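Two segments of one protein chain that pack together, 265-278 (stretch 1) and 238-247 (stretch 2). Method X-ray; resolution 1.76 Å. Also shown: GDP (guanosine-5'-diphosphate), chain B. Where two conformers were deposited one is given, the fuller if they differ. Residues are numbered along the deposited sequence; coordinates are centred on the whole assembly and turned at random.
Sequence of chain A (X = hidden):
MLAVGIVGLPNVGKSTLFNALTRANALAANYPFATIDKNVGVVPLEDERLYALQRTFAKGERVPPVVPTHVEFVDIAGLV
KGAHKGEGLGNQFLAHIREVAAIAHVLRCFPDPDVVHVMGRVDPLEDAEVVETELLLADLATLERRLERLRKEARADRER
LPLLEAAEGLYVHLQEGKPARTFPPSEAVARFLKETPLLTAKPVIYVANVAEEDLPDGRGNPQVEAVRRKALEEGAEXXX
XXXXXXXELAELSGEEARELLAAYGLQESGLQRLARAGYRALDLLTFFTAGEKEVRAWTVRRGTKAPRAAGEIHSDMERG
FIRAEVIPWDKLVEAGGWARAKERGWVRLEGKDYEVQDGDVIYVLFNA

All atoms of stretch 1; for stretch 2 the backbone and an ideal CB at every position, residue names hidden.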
# COMPACT_ATOMS: atom_id res chain seq x y z
N GLY A 265 -15.38 15.25 -16.15
CA GLY A 265 -14.03 15.26 -16.70
C GLY A 265 -12.96 14.54 -15.88
O GLY A 265 -11.77 14.80 -16.05
N LEU A 266 -13.39 13.66 -14.97
CA LEU A 266 -12.47 12.90 -14.12
C LEU A 266 -12.59 11.43 -14.55
O LEU A 266 -13.70 10.92 -14.76
CB LEU A 266 -12.85 13.07 -12.65
CG LEU A 266 -12.82 14.52 -12.18
CD1 LEU A 266 -13.35 14.59 -10.75
CD2 LEU A 266 -11.40 15.09 -12.26
N GLN A 267 -11.44 10.76 -14.65
CA GLN A 267 -11.42 9.38 -15.13
C GLN A 267 -11.28 8.24 -14.13
O GLN A 267 -11.51 7.07 -14.49
CB GLN A 267 -10.30 9.23 -16.17
CG GLN A 267 -10.34 10.26 -17.31
CD GLN A 267 -11.70 10.39 -17.98
OE1 GLN A 267 -12.43 9.40 -18.16
NE2 GLN A 267 -12.05 11.61 -18.37
N GLU A 268 -10.92 8.54 -12.88
CA GLU A 268 -10.74 7.50 -11.87
C GLU A 268 -11.16 8.06 -10.51
O GLU A 268 -10.85 9.21 -10.23
CB GLU A 268 -9.25 7.12 -11.86
CG GLU A 268 -8.85 6.06 -10.87
CD GLU A 268 -7.39 5.65 -11.04
OE1 GLU A 268 -6.58 6.54 -11.36
OE2 GLU A 268 -7.06 4.45 -10.86
N SER A 269 -11.85 7.28 -9.69
CA SER A 269 -12.27 7.80 -8.38
C SER A 269 -11.09 8.06 -7.49
O SER A 269 -10.00 7.53 -7.71
CB SER A 269 -13.21 6.82 -7.66
OG SER A 269 -12.50 5.67 -7.27
N GLY A 270 -11.32 8.84 -6.44
CA GLY A 270 -10.27 9.15 -5.51
C GLY A 270 -9.92 7.91 -4.73
O GLY A 270 -8.78 7.73 -4.34
N LEU A 271 -10.91 7.04 -4.47
CA LEU A 271 -10.62 5.82 -3.74
C LEU A 271 -9.73 4.93 -4.56
O LEU A 271 -8.84 4.29 -4.01
CB LEU A 271 -11.88 5.06 -3.36
CG LEU A 271 -12.77 5.59 -2.23
CD1 LEU A 271 -13.71 4.43 -1.85
CD2 LEU A 271 -11.97 6.05 -1.04
N GLN A 272 -9.95 4.86 -5.88
CA GLN A 272 -9.08 4.01 -6.69
C GLN A 272 -7.67 4.59 -6.72
O GLN A 272 -6.68 3.87 -6.65
CB GLN A 272 -9.63 3.85 -8.13
CG GLN A 272 -10.80 2.88 -8.20
CD GLN A 272 -10.42 1.47 -7.72
OE1 GLN A 272 -9.53 0.83 -8.29
NE2 GLN A 272 -11.08 1.01 -6.68
N ARG A 273 -7.57 5.91 -6.88
CA ARG A 273 -6.26 6.55 -6.90
C ARG A 273 -5.53 6.28 -5.59
O ARG A 273 -4.32 6.05 -5.58
CB ARG A 273 -6.39 8.06 -7.08
CG ARG A 273 -6.81 8.54 -8.46
CD ARG A 273 -7.25 10.01 -8.35
NE ARG A 273 -7.19 10.73 -9.62
CZ ARG A 273 -6.06 11.11 -10.21
NH1 ARG A 273 -4.88 10.83 -9.66
NH2 ARG A 273 -6.10 11.78 -11.36
N LEU A 274 -6.27 6.36 -4.47
CA LEU A 274 -5.67 6.11 -3.15
C LEU A 274 -5.25 4.64 -3.04
O LEU A 274 -4.19 4.33 -2.51
CB LEU A 274 -6.67 6.46 -2.04
CG LEU A 274 -6.18 6.24 -0.60
CD1 LEU A 274 -4.95 7.10 -0.31
CD2 LEU A 274 -7.33 6.62 0.35
N ALA A 275 -6.08 3.74 -3.54
CA ALA A 275 -5.74 2.33 -3.49
C ALA A 275 -4.45 2.06 -4.28
O ALA A 275 -3.58 1.31 -3.84
CB ALA A 275 -6.93 1.48 -4.05
N ARG A 276 -4.33 2.69 -5.45
CA ARG A 276 -3.15 2.51 -6.28
C ARG A 276 -1.92 3.13 -5.62
O ARG A 276 -0.80 2.61 -5.75
CB ARG A 276 -3.37 3.12 -7.67
CG ARG A 276 -4.30 2.31 -8.58
CD ARG A 276 -4.20 2.74 -10.06
NE ARG A 276 -4.48 4.16 -10.26
CZ ARG A 276 -3.55 5.10 -10.38
NH1 ARG A 276 -2.26 4.78 -10.33
NH2 ARG A 276 -3.90 6.37 -10.52
N ALA A 277 -2.11 4.23 -4.90
CA ALA A 277 -1.00 4.87 -4.20
C ALA A 277 -0.59 3.97 -3.03
O ALA A 277 0.59 3.82 -2.74
CB ALA A 277 -1.39 6.27 -3.69
N GLY A 278 -1.59 3.35 -2.40
CA GLY A 278 -1.29 2.44 -1.29
C GLY A 278 -0.56 1.20 -1.79
O GLY A 278 0.36 0.70 -1.15
N UNK A 238 1.96 12.16 -2.92
CA UNK A 238 0.73 12.95 -2.72
C UNK A 238 -0.42 12.41 -3.56
O UNK A 238 -0.25 12.04 -4.74
CB UNK A 238 0.98 14.42 -3.07
N UNK A 239 -1.60 12.31 -2.95
CA UNK A 239 -2.78 11.91 -3.72
C UNK A 239 -3.83 12.94 -3.40
O UNK A 239 -4.07 13.26 -2.23
CB UNK A 239 -3.25 10.49 -3.39
N UNK A 240 -4.48 13.48 -4.44
CA UNK A 240 -5.51 14.49 -4.21
C UNK A 240 -6.89 13.88 -4.35
O UNK A 240 -7.19 13.24 -5.36
CB UNK A 240 -5.35 15.66 -5.18
N UNK A 241 -7.73 14.06 -3.33
CA UNK A 241 -9.10 13.53 -3.37
C UNK A 241 -10.08 14.52 -2.75
O UNK A 241 -9.70 15.44 -2.03
CB UNK A 241 -9.18 12.19 -2.64
N UNK A 242 -11.36 14.34 -3.06
CA UNK A 242 -12.39 15.11 -2.38
C UNK A 242 -13.13 14.02 -1.59
O UNK A 242 -13.85 13.20 -2.18
CB UNK A 242 -13.29 15.90 -3.33
N UNK A 243 -12.96 13.98 -0.27
CA UNK A 243 -13.60 12.97 0.56
C UNK A 243 -15.11 13.03 0.39
O UNK A 243 -15.78 12.01 0.33
CB UNK A 243 -13.22 13.16 2.03
N UNK A 244 -15.66 14.23 0.36
CA UNK A 244 -17.10 14.34 0.19
C UNK A 244 -17.56 13.71 -1.12
O UNK A 244 -18.56 12.98 -1.16
CB UNK A 244 -17.53 15.81 0.24
N UNK A 245 -16.85 14.00 -2.20
CA UNK A 245 -17.22 13.43 -3.49
C UNK A 245 -17.11 11.91 -3.45
O UNK A 245 -17.97 11.20 -3.97
CB UNK A 245 -16.34 14.00 -4.60
N UNK A 246 -16.06 11.39 -2.83
CA UNK A 246 -15.92 9.95 -2.77
C UNK A 246 -17.07 9.30 -2.02
O UNK A 246 -17.55 8.23 -2.40
CB UNK A 246 -14.59 9.58 -2.11
N UNK A 247 -17.50 9.92 -0.93
CA UNK A 247 -18.61 9.35 -0.17
C UNK A 247 -19.88 9.33 -1.02
O UNK A 247 -20.66 8.36 -0.98
CB UNK A 247 -18.84 10.14 1.12
PB GDP B . -12.73 14.39 10.63
O1B GDP B . -12.83 15.21 11.90
O2B GDP B . -11.22 14.38 10.04
O3B GDP B . -13.53 13.08 10.56
O3A GDP B . -13.51 15.34 9.54
PA GDP B . -14.97 15.17 8.88
O1A GDP B . -15.05 13.91 8.13
O2A GDP B . -16.10 15.19 10.03
O5' GDP B . -15.21 16.40 7.86
C5' GDP B . -15.20 17.63 8.58
C4' GDP B . -16.07 18.66 7.82
O4' GDP B . -15.56 18.93 6.45
C3' GDP B . -17.51 18.23 7.59
O3' GDP B . -18.69 18.99 7.83
C2' GDP B . -17.43 17.49 6.23
O2' GDP B . -18.74 17.59 5.62
C1' GDP B . -16.57 18.48 5.45
N9 GDP B . -15.84 17.85 4.31
C8 GDP B . -15.07 16.71 4.35
N7 GDP B . -14.56 16.45 3.17
C5 GDP B . -14.97 17.41 2.30
C6 GDP B . -14.75 17.66 0.90
O6 GDP B . -14.05 16.91 0.26
N1 GDP B . -15.34 18.76 0.32
C2 GDP B . -16.13 19.61 1.06
N2 GDP B . -16.71 20.70 0.46
N3 GDP B . -16.35 19.39 2.37
C4 GDP B . -15.80 18.32 3.02

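Stretch 2 enters as a strand, 238 to 241, nearly antiparallel to helix 270-278 (167°), then turns into a helix that starts at 243.

At position 238 the extended backbone points CA-to-CB away from stretch 1. Beta-branched residues suit such angles, but nothing in view selects among them; the residue is Val 238.

Position 239 points toward the helix. Its ideal CB lies 4.6 Å from Ala 277 CB and 4.9 Å from Leu 274 CD1, a nonpolar setting with limited depth, so a medium aliphatic such as valine or isoleucine would fit. The residue is Val 239. Its two methyls divide the surface: CG2 packs 3.3 Å from Ala 277 CB, while CG1 reaches Arg 273 CB at 4.0 Å.

Position 240 points sideways, and no atom of stretch 1 comes within 5.5 Å of its ideal CB. The strand again favours a branched residue, and the choice is Val 240.

Position 241 also points sideways, its ideal CB 4.3 Å from Gly 270 CA. The CA atoms of 241 and Gly 270 are only 5.0 Å apart, so a compact apolar group is apt. Val 241 places CG1 3.9 Å from Gly 270 O.

Position 242 precedes the helix, where serine, threonine, aspartate or asparagine could cap free amides. Ser 242 does so, OG accepting from the backbone N of 245 at 3.2 Å; OG also donates to GDP O6 at 3.0 Å.

Position 243 points away from stretch 1, and a small residue is compatible with the helix: Ala 243. Position 244 is out of reach, so stretch 1 sets no preference; Arg 244 holds GDP O6 through its backbone N at 3.1 Å.

Position 245 points sideways, but a longer aliphatic could extend to Leu 266. Leu 245 does, CD2 lying 4.4 Å from Leu 266 CD1.

Position 246 points toward the start of the other helix, where the amides of Gly 270 and Leu 271 lack partners within stretch 1. An acceptor on a long arm is wanted, so glutamate or glutamine would serve, and a carboxylate offers two acceptors. Glu 246, bent with chi1 and chi2 both m, takes weak hydrogen bonds from Gly 270 N to OE1 (2.7 Å) and from Leu 271 N to OE2 (3.0 Å). The absence of a side chain at Gly 270 matters: an ideal CB there would clash with Glu 246 OE1 at 2.7 Å.

Position 247 points away, and a helix-compatible residue suffices: Ala 247.

Stretch 2 (238-247) VVVVSARLEA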
# COMPACT_ATOMS: atom_id res chain seq x y z
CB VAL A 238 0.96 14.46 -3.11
CG1 VAL A 238 -0.36 15.25 -3.03
CG2 VAL A 238 1.96 15.09 -2.14
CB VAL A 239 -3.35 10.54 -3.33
CG1 VAL A 239 -4.50 10.21 -4.30
CG2 VAL A 239 -2.28 9.45 -3.41
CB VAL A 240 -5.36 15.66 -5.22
CG1 VAL A 240 -6.41 16.73 -4.94
CG2 VAL A 240 -3.94 16.21 -5.17
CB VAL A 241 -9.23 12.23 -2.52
CG1 VAL A 241 -8.13 11.25 -2.91
CG2 VAL A 241 -9.18 12.56 -1.02
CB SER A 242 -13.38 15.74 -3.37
OG SER A 242 -14.52 16.18 -2.65
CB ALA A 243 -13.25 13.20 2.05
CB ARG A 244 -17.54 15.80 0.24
CG ARG A 244 -19.04 15.96 0.09
CD ARG A 244 -19.49 17.36 0.41
NE ARG A 244 -20.89 17.55 0.03
CZ ARG A 244 -21.56 18.69 0.18
NH1 ARG A 244 -20.94 19.74 0.70
NH2 ARG A 244 -22.83 18.77 -0.21
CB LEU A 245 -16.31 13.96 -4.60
CG LEU A 245 -16.59 13.39 -6.00
CD1 LEU A 245 -18.00 13.80 -6.44
CD2 LEU A 245 -15.56 13.94 -6.98
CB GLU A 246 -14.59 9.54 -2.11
CG GLU A 246 -13.38 9.97 -2.94
CD GLU A 246 -13.44 9.45 -4.37
OE1 GLU A 246 -13.30 10.25 -5.31
OE2 GLU A 246 -13.64 8.23 -4.55
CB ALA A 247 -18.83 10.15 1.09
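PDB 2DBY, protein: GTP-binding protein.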